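Local coordinates for GCN5-related N-acetyltransferase:Aminotransferase, class-II (Rhodopseudomonas palustris, PDB 2FIW), which binds acetyl coenzyme A and, as a member of the GNAT family, probably transfers its acetyl group to an amine of an acceptor substrate, at residues G75-M87 / L107-V121. Sequence-based numbering, arbitrary orientation. Where two conformers were deposited one is given.
With ACO (acetyl coenzyme *a), chain C.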
loop_
_atom_site.group_PDB
_atom_site.type_symbol
_atom_site.label_atom_id
_atom_site.label_comp_id
_atom_site.label_asym_id
_atom_site.label_seq_id
_atom_site.Cartn_x
_atom_site.Cartn_y
_atom_site.Cartn_z
ATOM N N GLY A 75 -3.983 2.225 8.566
ATOM C CA GLY A 75 -3.239 2.079 7.319
ATOM C C GLY A 75 -1.974 1.264 7.504
ATOM O O GLY A 75 -1.467 1.141 8.622
ATOM N N PHE A 76 -1.472 0.686 6.414
ATOM C CA PHE A 76 -0.193 -0.019 6.448
ATOM C C PHE A 76 0.507 0.006 5.076
ATOM O O PHE A 76 -0.124 0.236 4.018
ATOM C CB PHE A 76 -0.347 -1.466 6.979
ATOM C CG PHE A 76 -0.917 -2.419 5.965
ATOM C CD1 PHE A 76 -2.298 -2.458 5.721
ATOM C CD2 PHE A 76 -0.073 -3.244 5.213
ATOM C CE1 PHE A 76 -2.820 -3.328 4.766
ATOM C CE2 PHE A 76 -0.586 -4.119 4.263
ATOM C CZ PHE A 76 -1.965 -4.163 4.041
ATOM N N ALA A 77 1.816 -0.197 5.092
ATOM C CA ALA A 77 2.565 -0.298 3.850
ATOM C C ALA A 77 3.715 -1.279 4.031
ATOM O O ALA A 77 4.140 -1.548 5.154
ATOM C CB ALA A 77 3.064 1.074 3.394
ATOM N N SER A 78 4.206 -1.809 2.915
ATOM C CA SER A 78 5.154 -2.900 2.950
ATOM C C SER A 78 6.219 -2.755 1.893
ATOM O O SER A 78 5.936 -2.614 0.701
ATOM C CB SER A 78 4.431 -4.224 2.781
ATOM O OG SER A 78 5.126 -5.272 3.430
ATOM N N LEU A 79 7.464 -2.768 2.352
ATOM C CA LEU A 79 8.592 -2.780 1.448
ATOM C C LEU A 79 9.062 -4.224 1.246
ATOM O O LEU A 79 9.290 -4.949 2.218
ATOM C CB LEU A 79 9.720 -1.899 2.001
ATOM C CG LEU A 79 10.982 -1.808 1.142
ATOM C CD1 LEU A 79 10.800 -0.762 0.053
ATOM C CD2 LEU A 79 12.146 -1.453 2.056
ATOM N N LYS A 80 9.156 -4.644 -0.014
ATOM C CA LYS A 80 9.754 -5.925 -0.365
ATOM C C LYS A 80 11.166 -5.667 -0.849
ATOM O O LYS A 80 11.406 -4.731 -1.619
ATOM C CB LYS A 80 8.956 -6.641 -1.460
ATOM C CG LYS A 80 9.576 -7.967 -1.906
ATOM C CD LYS A 80 8.614 -8.805 -2.731
ATOM C CE LYS A 80 9.346 -9.995 -3.346
ATOM N NZ LYS A 80 8.579 -11.285 -3.197
ATOM N N GLY A 81 12.099 -6.491 -0.373
ATOM C CA GLY A 81 13.489 -6.445 -0.822
ATOM C C GLY A 81 14.060 -5.061 -0.586
ATOM O O GLY A 81 13.572 -4.337 0.291
ATOM N N PRO A 82 15.076 -4.671 -1.385
ATOM C CA PRO A 82 15.667 -3.340 -1.237
ATOM C C PRO A 82 14.762 -2.177 -1.711
ATOM O O PRO A 82 14.726 -1.121 -1.062
ATOM C CB PRO A 82 16.951 -3.431 -2.083
ATOM C CG PRO A 82 16.639 -4.453 -3.130
ATOM C CD PRO A 82 15.717 -5.452 -2.462
ATOM N N ASP A 83 14.024 -2.378 -2.804
ATOM C CA ASP A 83 13.422 -1.246 -3.515
ATOM C C ASP A 83 11.982 -1.381 -4.025
ATOM O O ASP A 83 11.555 -0.578 -4.846
ATOM C CB ASP A 83 14.333 -0.842 -4.675
ATOM C CG ASP A 83 14.646 -2.001 -5.609
ATOM O OD1 ASP A 83 13.971 -3.064 -5.538
ATOM O OD2 ASP A 83 15.588 -1.837 -6.422
ATOM N N HIS A 84 11.241 -2.375 -3.552
ATOM C CA HIS A 84 9.843 -2.523 -3.965
ATOM C C HIS A 84 8.825 -2.076 -2.930
ATOM O O HIS A 84 8.766 -2.626 -1.830
ATOM C CB HIS A 84 9.530 -3.957 -4.366
ATOM C CG HIS A 84 10.207 -4.389 -5.619
ATOM N ND1 HIS A 84 11.505 -4.846 -5.639
ATOM C CD2 HIS A 84 9.772 -4.428 -6.900
ATOM C CE1 HIS A 84 11.841 -5.152 -6.880
ATOM N NE2 HIS A 84 10.806 -4.906 -7.665
ATOM N N ILE A 85 7.999 -1.108 -3.306
ATOM C CA ILE A 85 6.806 -0.804 -2.532
ATOM C C ILE A 85 5.776 -1.854 -2.887
ATOM O O ILE A 85 5.131 -1.773 -3.927
ATOM C CB ILE A 85 6.262 0.612 -2.801
ATOM C CG1 ILE A 85 7.296 1.662 -2.368
ATOM C CG2 ILE A 85 4.898 0.813 -2.109
ATOM C CD1 ILE A 85 6.749 3.053 -2.297
ATOM N N ASP A 86 5.639 -2.843 -2.012
ATOM C CA ASP A 86 4.793 -3.996 -2.264
ATOM C C ASP A 86 3.318 -3.733 -1.951
ATOM O O ASP A 86 2.440 -4.242 -2.639
ATOM C CB ASP A 86 5.297 -5.197 -1.464
ATOM C CG ASP A 86 4.659 -6.505 -1.906
ATOM O OD1 ASP A 86 4.682 -6.803 -3.118
ATOM O OD2 ASP A 86 4.140 -7.240 -1.044
HETATM N N MSE A 87 3.058 -2.938 -0.917
HETATM C CA MSE A 87 1.712 -2.708 -0.409
HETATM C C MSE A 87 1.570 -1.333 0.213
HETATM O O MSE A 87 2.493 -0.844 0.878
HETATM C CB MSE A 87 1.343 -3.777 0.619
HETATM C CG MSE A 87 1.366 -5.182 0.050
HETATM SE SE MSE A 87 0.704 -6.497 1.262
HETATM C CE MSE A 87 2.080 -6.466 2.461
ATOM N N LEU A 107 8.915 4.305 4.100
ATOM C CA LEU A 107 9.452 3.272 3.219
ATOM C C LEU A 107 10.632 3.757 2.367
ATOM O O LEU A 107 11.602 3.023 2.173
ATOM C CB LEU A 107 8.360 2.654 2.343
ATOM C CG LEU A 107 7.219 1.852 3.002
ATOM C CD1 LEU A 107 6.482 1.054 1.939
ATOM C CD2 LEU A 107 7.690 0.928 4.126
ATOM N N GLU A 108 10.561 4.988 1.871
ATOM C CA GLU A 108 11.694 5.573 1.134
ATOM C C GLU A 108 12.940 5.812 2.005
ATOM O O GLU A 108 14.052 5.590 1.549
ATOM C CB GLU A 108 11.271 6.854 0.422
ATOM C CG GLU A 108 10.056 6.627 -0.442
ATOM C CD GLU A 108 9.544 7.861 -1.155
ATOM O OE1 GLU A 108 10.023 8.992 -0.878
ATOM O OE2 GLU A 108 8.645 7.679 -2.007
ATOM N N LYS A 109 12.753 6.257 3.247
ATOM C CA LYS A 109 13.864 6.434 4.196
ATOM C C LYS A 109 14.514 5.075 4.465
ATOM O O LYS A 109 15.735 4.938 4.391
ATOM C CB LYS A 109 13.349 7.065 5.502
ATOM C CG LYS A 109 14.377 7.290 6.621
ATOM C CD LYS A 109 13.683 8.006 7.800
ATOM C CE LYS A 109 14.628 8.351 8.964
ATOM N NZ LYS A 109 15.364 9.655 8.796
ATOM N N LEU A 110 13.667 4.082 4.749
ATOM C CA LEU A 110 14.062 2.705 4.995
ATOM C C LEU A 110 14.810 2.111 3.805
ATOM O O LEU A 110 15.786 1.387 3.990
ATOM C CB LEU A 110 12.809 1.868 5.266
ATOM C CG LEU A 110 12.680 0.857 6.394
ATOM C CD1 LEU A 110 13.407 1.278 7.675
ATOM C CD2 LEU A 110 11.198 0.668 6.662
ATOM N N ALA A 111 14.344 2.410 2.597
ATOM C CA ALA A 111 14.946 1.871 1.384
ATOM C C ALA A 111 16.264 2.584 1.021
ATOM O O ALA A 111 17.226 1.944 0.601
ATOM C CB ALA A 111 13.961 1.920 0.236
ATOM N N GLY A 112 16.304 3.902 1.175
ATOM C CA GLY A 112 17.552 4.655 1.032
ATOM C C GLY A 112 18.616 4.126 1.984
ATOM O O GLY A 112 19.738 3.849 1.574
ATOM N N ALA A 113 18.249 3.939 3.253
ATOM C CA ALA A 113 19.164 3.373 4.258
ATOM C C ALA A 113 19.614 1.929 3.988
ATOM O O ALA A 113 20.411 1.384 4.745
ATOM C CB ALA A 113 18.553 3.485 5.660
ATOM N N ARG A 114 19.099 1.319 2.920
ATOM C CA ARG A 114 19.466 -0.050 2.514
ATOM C C ARG A 114 20.173 -0.098 1.146
ATOM O O ARG A 114 20.214 -1.146 0.492
ATOM C CB ARG A 114 18.226 -0.946 2.443
ATOM C CG ARG A 114 17.576 -1.287 3.765
ATOM C CD ARG A 114 16.239 -1.982 3.520
ATOM N NE ARG A 114 16.293 -3.439 3.688
ATOM C CZ ARG A 114 16.766 -4.304 2.790
ATOM N NH1 ARG A 114 17.267 -3.882 1.635
ATOM N NH2 ARG A 114 16.744 -5.603 3.053
ATOM N N GLY A 115 20.712 1.037 0.708
ATOM C CA GLY A 115 21.387 1.120 -0.578
ATOM C C GLY A 115 20.562 1.644 -1.733
ATOM O O GLY A 115 21.082 2.384 -2.577
ATOM N N ALA A 116 19.282 1.280 -1.763
ATOM C CA ALA A 116 18.418 1.535 -2.920
ATOM C C ALA A 116 18.533 2.950 -3.481
ATOM O O ALA A 116 18.629 3.928 -2.745
ATOM C CB ALA A 116 16.954 1.186 -2.599
ATOM N N LEU A 117 18.537 3.042 -4.800
ATOM C CA LEU A 117 18.648 4.330 -5.463
ATOM C C LEU A 117 17.367 4.607 -6.232
ATOM O O LEU A 117 16.979 5.761 -6.426
ATOM C CB LEU A 117 19.861 4.338 -6.402
ATOM C CG LEU A 117 21.165 3.716 -5.875
ATOM C CD1 LEU A 117 22.084 3.263 -7.021
ATOM C CD2 LEU A 117 21.891 4.672 -4.931
ATOM N N ILE A 118 16.717 3.527 -6.659
ATOM C CA ILE A 118 15.484 3.598 -7.447
ATOM C C ILE A 118 14.410 2.745 -6.767
ATOM O O ILE A 118 14.445 1.509 -6.852
ATOM C CB ILE A 118 15.713 3.151 -8.942
ATOM C CG1 ILE A 118 16.799 4.011 -9.616
ATOM C CG2 ILE A 118 14.397 3.198 -9.747
ATOM C CD1 ILE A 118 17.600 3.299 -10.712
ATOM N N LEU A 119 13.489 3.412 -6.066
ATOM C CA LEU A 119 12.291 2.771 -5.524
ATOM C C LEU A 119 11.297 2.459 -6.640
ATOM O O LEU A 119 11.141 3.230 -7.596
ATOM C CB LEU A 119 11.609 3.650 -4.464
ATOM C CG LEU A 119 11.713 3.267 -2.975
ATOM C CD1 LEU A 119 10.468 3.703 -2.231
ATOM C CD2 LEU A 119 11.863 1.775 -2.747
ATOM N N THR A 120 10.612 1.330 -6.522
ATOM C CA THR A 120 9.658 0.940 -7.552
ATOM C C THR A 120 8.351 0.428 -6.943
ATOM O O THR A 120 8.350 -0.146 -5.859
ATOM C CB THR A 120 10.295 -0.028 -8.591
ATOM O OG1 THR A 120 9.313 -0.437 -9.545
ATOM C CG2 THR A 120 10.884 -1.258 -7.919
ATOM N N VAL A 121 7.244 0.686 -7.639
ATOM C CA VAL A 121 5.906 0.272 -7.229
ATOM C C VAL A 121 5.123 -0.116 -8.480
ATOM O O VAL A 121 5.285 0.503 -9.515
ATOM C CB VAL A 121 5.160 1.382 -6.395
ATOM C CG1 VAL A 121 4.916 2.672 -7.204
ATOM C CG2 VAL A 121 3.851 0.865 -5.825
HETATM N N1A ACO C . -7.106 18.418 2.306
HETATM C C2A ACO C . -7.095 18.102 0.996
HETATM N N3A ACO C . -6.334 17.096 0.523
HETATM C C4A ACO C . -5.537 16.342 1.343
HETATM C C5A ACO C . -5.496 16.604 2.703
HETATM C C6A ACO C . -6.348 17.727 3.201
HETATM N N6A ACO C . -6.368 18.058 4.516
HETATM N N7A ACO C . -4.638 15.723 3.264
HETATM C C8A ACO C . -4.164 14.929 2.274
HETATM N N9A ACO C . -4.707 15.316 1.111
HETATM C C1B ACO C . -4.505 14.747 -0.249
HETATM C C2B ACO C . -3.069 14.733 -0.738
HETATM O O2B ACO C . -2.704 15.998 -1.294
HETATM C C3B ACO C . -3.120 13.643 -1.796
HETATM O O3B ACO C . -3.345 14.187 -3.098
HETATM P P3B ACO C . -2.878 13.422 -4.448
HETATM O O7A ACO C . -3.860 12.280 -4.685
HETATM O O8A ACO C . -1.483 12.929 -4.141
HETATM O O9A ACO C . -2.944 14.524 -5.483
HETATM C C4B ACO C . -4.291 12.736 -1.397
HETATM O O4B ACO C . -4.990 13.401 -0.343
HETATM C C5B ACO C . -3.836 11.365 -0.895
HETATM O O5B ACO C . -2.777 11.568 0.054
HETATM P P1A ACO C . -2.726 10.837 1.485
HETATM O O1A ACO C . -3.831 11.375 2.371
HETATM O O2A ACO C . -1.278 10.930 1.910
HETATM O O3A ACO C . -3.036 9.311 1.049
HETATM P P2A ACO C . -4.197 8.421 1.677
HETATM O O4A ACO C . -5.512 8.958 1.182
HETATM O O5A ACO C . -3.941 8.315 3.153
HETATM O O6A ACO C . -3.937 6.963 1.019
HETATM C CBP ACO C . -3.937 5.352 -0.878
HETATM C CCP ACO C . -3.540 6.738 -0.341
HETATM C CDP ACO C . -3.602 5.319 -2.365
HETATM C CEP ACO C . -3.166 4.270 -0.139
HETATM C CAP ACO C . -5.443 5.073 -0.653
HETATM O OAP ACO C . -6.270 5.915 -1.475
HETATM C C9P ACO C . -5.917 3.626 -0.744
HETATM O O9P ACO C . -5.897 2.846 0.332
HETATM N N8P ACO C . -6.363 3.176 -1.844
HETATM C C7P ACO C . -6.918 1.854 -2.167
HETATM C C6P ACO C . -5.889 0.722 -2.166
HETATM C C5P ACO C . -4.841 1.017 -3.196
HETATM O O5P ACO C . -5.148 1.432 -4.306
HETATM N N4P ACO C . -3.588 0.815 -2.821
HETATM C C3P ACO C . -2.416 1.059 -3.637
HETATM C C2P ACO C . -2.181 -0.185 -4.479
HETATM S S1P ACO C . -0.520 -0.023 -5.017
HETATM C C ACO C . 0.337 -1.092 -4.069
HETATM O O ACO C . -0.105 -1.451 -2.983
HETATM C CH3 ACO C . 1.493 -1.549 -4.523
#
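Strands 84-87 and 118-121 run parallel, and Thr120 joins them with two hydrogen bonds: its N gives one to Asp83 O (2.7 Å), just before the first strand, and its O takes one from Ile85 N (2.8 Å). On the same sheet face as His84, Thr120 turns its methyl, not its hydroxyl, to the imidazole; CG2 lies between backbone N and carbonyl carbon (OG1 chi1 177°) and sits over one ring face, 3.8 Å from the centroid, a CH-pi contact. On the opposite face of the sheet, beta-branched Ile85 and Val121, suited to extended backbone, touch through their CB atoms at 3.8 Å. Val121 CG2 also reaches the acetyl CH3 of acetyl coenzyme A (3.6 Å), so this pair borders the thioester end of the pocket. Leu119 forks: CD1 meets Ile85 CG1, while CD2 meets Leu79 CD1 (3.9 Å). Helix 99-112 packs on this face with Leu107, whose CD1 rests on Ala77 CB (3.7 Å), and small Ala111, whose CB comes close to both Leu79 CD1 and Pro82 O. In the turn between strands 72-80 and 84-90, Gly81 has a positive phi (57°), and a side chain there would run into Pro82 CD. A classic beta bulge sets Asp86 and Met87 opposite Ser78, and the backbone of these two bulge residues lies beside the acetyl group. Strand 84-90, helix 99-112 and strand 118-123 form a right-handed beta-alpha-beta crossover, flanked by strands 72-80 and 149-159.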